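Local coordinates for protein 3-dehydroshikimate dehydratase (Pseudomonas putida, PDB 5HMQ) that converts 3-dehydroshikimate to protocatechuate, a common intermediate of quinate and shikimate degradation, using a divalent metal ion, at residues 531-539 and 566-575. Residues are numbered along the deposited sequence; the frame is centred on the assembly and turned at random.
Sequences IFREVARAK and FLSELAYYNV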
ATOM      1  N   ILE C 531       4.428 -41.208   2.397  1.00 48.71           N
ATOM      2  CA  ILE C 531       3.612 -40.258   3.147  1.00 53.16           C
ATOM      3  C   ILE C 531       3.062 -40.906   4.413  1.00 51.88           C
ATOM      4  O   ILE C 531       2.989 -40.270   5.471  1.00 51.32           O
ATOM      5  CB  ILE C 531       2.489 -39.690   2.255  1.00 52.94           C
ATOM      6  CG1 ILE C 531       1.734 -38.572   2.979  1.00 52.60           C
ATOM      7  CG2 ILE C 531       1.533 -40.788   1.797  1.00 51.71           C
ATOM      8  CD1 ILE C 531       2.551 -37.312   3.185  1.00 51.68           C
ATOM      9  N   PHE C 532       2.685 -42.187   4.333  1.00 54.72           N
ATOM     10  CA  PHE C 532       2.083 -42.850   5.485  1.00 52.99           C
ATOM     11  C   PHE C 532       3.099 -43.076   6.595  1.00 51.37           C
ATOM     12  O   PHE C 532       2.774 -42.928   7.779  1.00 53.47           O
ATOM     13  CB  PHE C 532       1.454 -44.175   5.063  1.00 53.24           C
ATOM     14  CG  PHE C 532       0.237 -44.016   4.210  1.00 54.81           C
ATOM     15  CD1 PHE C 532      -0.985 -43.699   4.781  1.00 54.70           C
ATOM     16  CD2 PHE C 532       0.307 -44.189   2.839  1.00 55.53           C
ATOM     17  CE1 PHE C 532      -2.110 -43.554   4.002  1.00 54.04           C
ATOM     18  CE2 PHE C 532      -0.818 -44.046   2.056  1.00 56.69           C
ATOM     19  CZ  PHE C 532      -2.026 -43.732   2.640  1.00 55.55           C
ATOM     20  N   ARG C 533       4.330 -43.444   6.237  1.00 51.08           N
ATOM     21  CA  ARG C 533       5.352 -43.651   7.257  1.00 49.58           C
ATOM     22  C   ARG C 533       5.702 -42.345   7.960  1.00 51.20           C
ATOM     23  O   ARG C 533       5.955 -42.330   9.170  1.00 49.57           O
ATOM     24  CB  ARG C 533       6.599 -44.278   6.634  1.00 48.89           C
ATOM     25  CG  ARG C 533       7.564 -44.849   7.658  1.00 50.05           C
ATOM     26  CD  ARG C 533       8.885 -45.256   7.031  1.00 48.56           C
ATOM     27  NE  ARG C 533       9.776 -45.857   8.019  1.00 50.92           N
ATOM     28  CZ  ARG C 533      11.048 -46.168   7.791  1.00 52.42           C
ATOM     29  NH1 ARG C 533      11.591 -45.926   6.606  1.00 51.60           N
ATOM     30  NH2 ARG C 533      11.781 -46.712   8.752  1.00 51.06           N
ATOM     31  N   GLU C 534       5.713 -41.234   7.221  1.00 50.20           N
ATOM     32  CA  GLU C 534       6.068 -39.957   7.825  1.00 50.77           C
ATOM     33  C   GLU C 534       4.939 -39.417   8.694  1.00 50.16           C
ATOM     34  O   GLU C 534       5.193 -38.873   9.775  1.00 50.77           O
ATOM     35  CB  GLU C 534       6.446 -38.948   6.743  1.00 49.99           C
ATOM     36  CG  GLU C 534       7.685 -39.338   5.954  1.00 47.55           C
ATOM     37  CD  GLU C 534       8.867 -39.681   6.835  1.00 49.96           C
ATOM     38  OE1 GLU C 534       9.109 -38.962   7.826  1.00 50.57           O
ATOM     39  OE2 GLU C 534       9.558 -40.676   6.529  1.00 52.93           O
ATOM     40  N   VAL C 535       3.693 -39.538   8.228  1.00 47.61           N
ATOM     41  CA  VAL C 535       2.551 -39.104   9.031  1.00 47.89           C
ATOM     42  C   VAL C 535       2.499 -39.873  10.345  1.00 50.07           C
ATOM     43  O   VAL C 535       2.286 -39.290  11.414  1.00 50.21           O
ATOM     44  CB  VAL C 535       1.243 -39.254   8.233  1.00 48.42           C
ATOM     45  CG1 VAL C 535       0.040 -39.139   9.156  1.00 47.85           C
ATOM     46  CG2 VAL C 535       1.168 -38.205   7.136  1.00 47.48           C
ATOM     47  N   ALA C 536       2.698 -41.192  10.287  1.00 51.31           N
ATOM     48  CA  ALA C 536       2.658 -42.002  11.500  1.00 53.03           C
ATOM     49  C   ALA C 536       3.722 -41.557  12.496  1.00 51.24           C
ATOM     50  O   ALA C 536       3.432 -41.345  13.679  1.00 49.80           O
ATOM     51  CB  ALA C 536       2.833 -43.481  11.146  1.00 50.20           C
ATOM     52  N   ARG C 537       4.962 -41.403  12.030  1.00 51.71           N
ATOM     53  CA  ARG C 537       6.035 -40.970  12.919  1.00 51.45           C
ATOM     54  C   ARG C 537       5.782 -39.558  13.441  1.00 53.28           C
ATOM     55  O   ARG C 537       6.002 -39.278  14.625  1.00 54.19           O
ATOM     56  CB  ARG C 537       7.377 -41.059  12.193  1.00 49.47           C
ATOM     57  CG  ARG C 537       8.590 -40.937  13.100  1.00 51.90           C
ATOM     58  CD  ARG C 537       9.685 -40.154  12.404  1.00 50.58           C
ATOM     59  NE  ARG C 537       9.184 -38.838  12.035  1.00 52.40           N
ATOM     60  CZ  ARG C 537       9.152 -37.795  12.854  1.00 50.86           C
ATOM     61  NH1 ARG C 537       9.602 -37.905  14.096  1.00 50.99           N
ATOM     62  NH2 ARG C 537       8.660 -36.642  12.430  1.00 53.43           N
ATOM     63  N   ALA C 538       5.320 -38.652  12.572  1.00 52.13           N
ATOM     64  CA  ALA C 538       5.107 -37.269  12.991  1.00 52.50           C
ATOM     65  C   ALA C 538       3.936 -37.150  13.961  1.00 54.40           C
ATOM     66  O   ALA C 538       4.025 -36.432  14.964  1.00 55.41           O
ATOM     67  CB  ALA C 538       4.883 -36.378  11.770  1.00 51.39           C
ATOM     68  N   LYS C 539       2.832 -37.851  13.684  1.00 55.54           N
ATOM     69  CA  LYS C 539       1.667 -37.782  14.562  1.00 51.97           C
ATOM     70  C   LYS C 539       1.989 -38.304  15.953  1.00 51.99           C
ATOM     71  O   LYS C 539       1.535 -37.746  16.959  1.00 55.96           O
ATOM     72  CB  LYS C 539       0.518 -38.592  13.965  1.00 51.73           C
ATOM     73  CG  LYS C 539      -0.646 -38.822  14.915  1.00 51.28           C
ATOM     74  CD  LYS C 539      -1.866 -39.353  14.182  1.00 53.21           C
ATOM     75  CE  LYS C 539      -2.906 -39.872  15.161  1.00 53.36           C
ATOM     76  NZ  LYS C 539      -3.901 -40.755  14.493  1.00 55.28           N
ATOM     77  N   PHE C 566      -7.367 -48.857   0.560  1.00 76.07           N
ATOM     78  CA  PHE C 566      -6.422 -47.746   0.486  1.00 72.72           C
ATOM     79  C   PHE C 566      -7.020 -46.436   0.980  1.00 72.46           C
ATOM     80  O   PHE C 566      -6.363 -45.700   1.720  1.00 74.17           O
ATOM     81  CB  PHE C 566      -5.921 -47.578  -0.949  1.00 71.94           C
ATOM     82  CG  PHE C 566      -4.879 -46.505  -1.102  1.00 71.03           C
ATOM     83  CD1 PHE C 566      -3.609 -46.665  -0.576  1.00 69.59           C
ATOM     84  CD2 PHE C 566      -5.179 -45.328  -1.774  1.00 70.01           C
ATOM     85  CE1 PHE C 566      -2.657 -45.669  -0.715  1.00 69.28           C
ATOM     86  CE2 PHE C 566      -4.232 -44.332  -1.919  1.00 69.25           C
ATOM     87  CZ  PHE C 566      -2.970 -44.501  -1.389  1.00 68.33           C
ATOM     88  N   LEU C 567      -8.263 -46.135   0.599  1.00 71.05           N
ATOM     89  CA  LEU C 567      -8.833 -44.841   0.948  1.00 70.77           C
ATOM     90  C   LEU C 567      -9.106 -44.744   2.442  1.00 74.14           C
ATOM     91  O   LEU C 567      -8.958 -43.665   3.031  1.00 76.75           O
ATOM     92  CB  LEU C 567     -10.138 -44.599   0.172  1.00 70.30           C
ATOM     93  CG  LEU C 567     -10.971 -43.341   0.476  1.00 73.13           C
ATOM     94  CD1 LEU C 567     -11.707 -42.900  -0.797  1.00 74.31           C
ATOM     95  CD2 LEU C 567     -11.946 -43.436   1.677  1.00 73.83           C
ATOM     96  N   SER C 568      -9.475 -45.856   3.078  1.00 72.76           N
ATOM     97  CA  SER C 568      -9.686 -45.836   4.519  1.00 72.63           C
ATOM     98  C   SER C 568      -8.391 -45.597   5.273  1.00 70.00           C
ATOM     99  O   SER C 568      -8.428 -45.099   6.402  1.00 66.94           O
ATOM    100  CB  SER C 568     -10.329 -47.146   4.975  1.00 70.62           C
ATOM    101  OG  SER C 568      -9.395 -48.211   4.966  1.00 71.24           O
ATOM    102  N   GLU C 569      -7.248 -45.933   4.674  1.00 65.28           N
ATOM    103  CA  GLU C 569      -5.970 -45.579   5.279  1.00 67.97           C
ATOM    104  C   GLU C 569      -5.717 -44.080   5.178  1.00 67.94           C
ATOM    105  O   GLU C 569      -5.287 -43.455   6.153  1.00 63.84           O
ATOM    106  CB  GLU C 569      -4.844 -46.373   4.621  1.00 68.87           C
ATOM    107  CG  GLU C 569      -4.842 -47.847   4.991  1.00 70.80           C
ATOM    108  CD  GLU C 569      -3.851 -48.658   4.177  1.00 74.91           C
ATOM    109  OE1 GLU C 569      -2.955 -48.055   3.551  1.00 74.61           O
ATOM    110  OE2 GLU C 569      -3.972 -49.902   4.166  1.00 76.83           O
ATOM    111  N   LEU C 570      -5.985 -43.489   4.007  1.00 67.14           N
ATOM    112  CA  LEU C 570      -5.858 -42.045   3.864  1.00 65.13           C
ATOM    113  C   LEU C 570      -6.727 -41.314   4.876  1.00 63.25           C
ATOM    114  O   LEU C 570      -6.304 -40.314   5.464  1.00 63.03           O
ATOM    115  CB  LEU C 570      -6.229 -41.624   2.440  1.00 63.19           C
ATOM    116  CG  LEU C 570      -5.328 -42.184   1.338  1.00 63.58           C
ATOM    117  CD1 LEU C 570      -6.034 -42.076  -0.001  1.00 63.70           C
ATOM    118  CD2 LEU C 570      -4.009 -41.413   1.305  1.00 61.64           C
ATOM    119  N   ALA C 571      -7.949 -41.798   5.093  1.00 64.54           N
ATOM    120  CA  ALA C 571      -8.833 -41.158   6.063  1.00 65.77           C
ATOM    121  C   ALA C 571      -8.286 -41.309   7.478  1.00 66.16           C
ATOM    122  O   ALA C 571      -8.408 -40.395   8.302  1.00 69.17           O
ATOM    123  CB  ALA C 571     -10.241 -41.752   5.958  1.00 65.78           C
ATOM    124  N   TYR C 572      -7.688 -42.464   7.784  1.00 62.95           N
ATOM    125  CA  TYR C 572      -7.119 -42.661   9.113  1.00 61.70           C
ATOM    126  C   TYR C 572      -5.861 -41.829   9.320  1.00 59.71           C
ATOM    127  O   TYR C 572      -5.595 -41.385  10.441  1.00 58.97           O
ATOM    128  CB  TYR C 572      -6.798 -44.133   9.358  1.00 59.57           C
ATOM    129  CG  TYR C 572      -6.526 -44.419  10.818  1.00 58.96           C
ATOM    130  CD1 TYR C 572      -7.568 -44.519  11.732  1.00 57.37           C
ATOM    131  CD2 TYR C 572      -5.224 -44.522  11.294  1.00 59.54           C
ATOM    132  CE1 TYR C 572      -7.321 -44.761  13.070  1.00 55.74           C
ATOM    133  CE2 TYR C 572      -4.970 -44.760  12.633  1.00 59.50           C
ATOM    134  CZ  TYR C 572      -6.022 -44.879  13.515  1.00 58.84           C
ATOM    135  OH  TYR C 572      -5.776 -45.112  14.848  1.00 59.46           O
ATOM    136  N   TYR C 573      -5.086 -41.595   8.261  1.00 57.48           N
ATOM    137  CA  TYR C 573      -3.846 -40.839   8.360  1.00 59.71           C
ATOM    138  C   TYR C 573      -4.026 -39.367   8.014  1.00 59.88           C
ATOM    139  O   TYR C 573      -3.031 -38.640   7.922  1.00 56.93           O
ATOM    140  CB  TYR C 573      -2.777 -41.448   7.445  1.00 59.18           C
ATOM    141  CG  TYR C 573      -2.202 -42.776   7.897  1.00 59.09           C
ATOM    142  CD1 TYR C 573      -2.891 -43.964   7.689  1.00 56.86           C
ATOM    143  CD2 TYR C 573      -0.955 -42.842   8.507  1.00 57.02           C
ATOM    144  CE1 TYR C 573      -2.369 -45.176   8.090  1.00 55.33           C
ATOM    145  CE2 TYR C 573      -0.422 -44.053   8.912  1.00 59.15           C
ATOM    146  CZ  TYR C 573      -1.136 -45.218   8.700  1.00 58.64           C
ATOM    147  OH  TYR C 573      -0.616 -46.428   9.098  1.00 57.73           O
ATOM    148  N   ASN C 574      -5.268 -38.915   7.828  1.00 61.27           N
ATOM    149  CA  ASN C 574      -5.575 -37.511   7.546  1.00 59.53           C
ATOM    150  C   ASN C 574      -4.733 -36.980   6.389  1.00 60.12           C
ATOM    151  O   ASN C 574      -4.261 -35.840   6.406  1.00 63.67           O
ATOM    152  CB  ASN C 574      -5.396 -36.649   8.796  1.00 57.75           C
ATOM    153  CG  ASN C 574      -6.409 -36.974   9.879  1.00 59.55           C
ATOM    154  OD1 ASN C 574      -7.612 -36.790   9.696  1.00 61.46           O
ATOM    155  ND2 ASN C 574      -5.923 -37.458  11.016  1.00 59.28           N
ATOM    156  N   VAL C 575      -4.544 -37.812   5.370  1.00 57.18           N
ATOM    157  CA  VAL C 575      -3.761 -37.438   4.199  1.00 56.35           C
ATOM    158  C   VAL C 575      -4.685 -36.811   3.164  1.00 58.85           C
ATOM    159  O   VAL C 575      -5.774 -37.332   2.892  1.00 58.53           O
ATOM    160  CB  VAL C 575      -3.023 -38.656   3.619  1.00 56.55           C
ATOM    161  CG1 VAL C 575      -2.270 -38.272   2.352  1.00 56.98           C
ATOM    162  CG2 VAL C 575      -2.067 -39.234   4.647  1.00 55.33           C
TER
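A single phenylalanine, F532, reaches from helix 531-541 across to helix 564-572 and the turn that follows it, touching F566, E569, L570, Y573 and V575. Its ring meets Y573 in a T-shaped pair: the planes stand at 85°, and CD1 of F532 lies over one face of the tyrosine, 3.5 Å from Y573 CG and nearer the rim than the middle of that ring. With CG anti to its own carbonyl carbon (chi1 -69°), F532 carries its ring across toward Y573. The far end of the phenylalanine lies against L570, with F532 CZ 3.3 Å from L570 CD2, while its CE2 approaches F566 CE1 at 3.7 Å in an oblique ring pair that completes an aromatic cluster. V535 and A536 line the edge of the tyrosine, A536 CB coming within 4.0 Å of Y573 CE2. Deeper in, I531 and V575 lie alongside each other, pointing opposite ways, with I531 CG1 4.1 Å from V575 CG1, and F587 of strand 585-590 touches both. The bound magnesium ion is about 12 Å from the I531 side chain. The contact is thus made by apolar and aromatic surfaces, and the axes of 531-539 and 566-572 come no closer than 11.2 Å, at 31° between their directions. Y573 is where the chain leaves helical geometry, and V575 leads directly into strand 576-579, an outermost strand of the sheet. A helix following a sheet strand thus packs on one of two helices, 550-559 and 564-572, that lie between it and strand 576-579 in the second vicinal oxygen chelate (VOC) module.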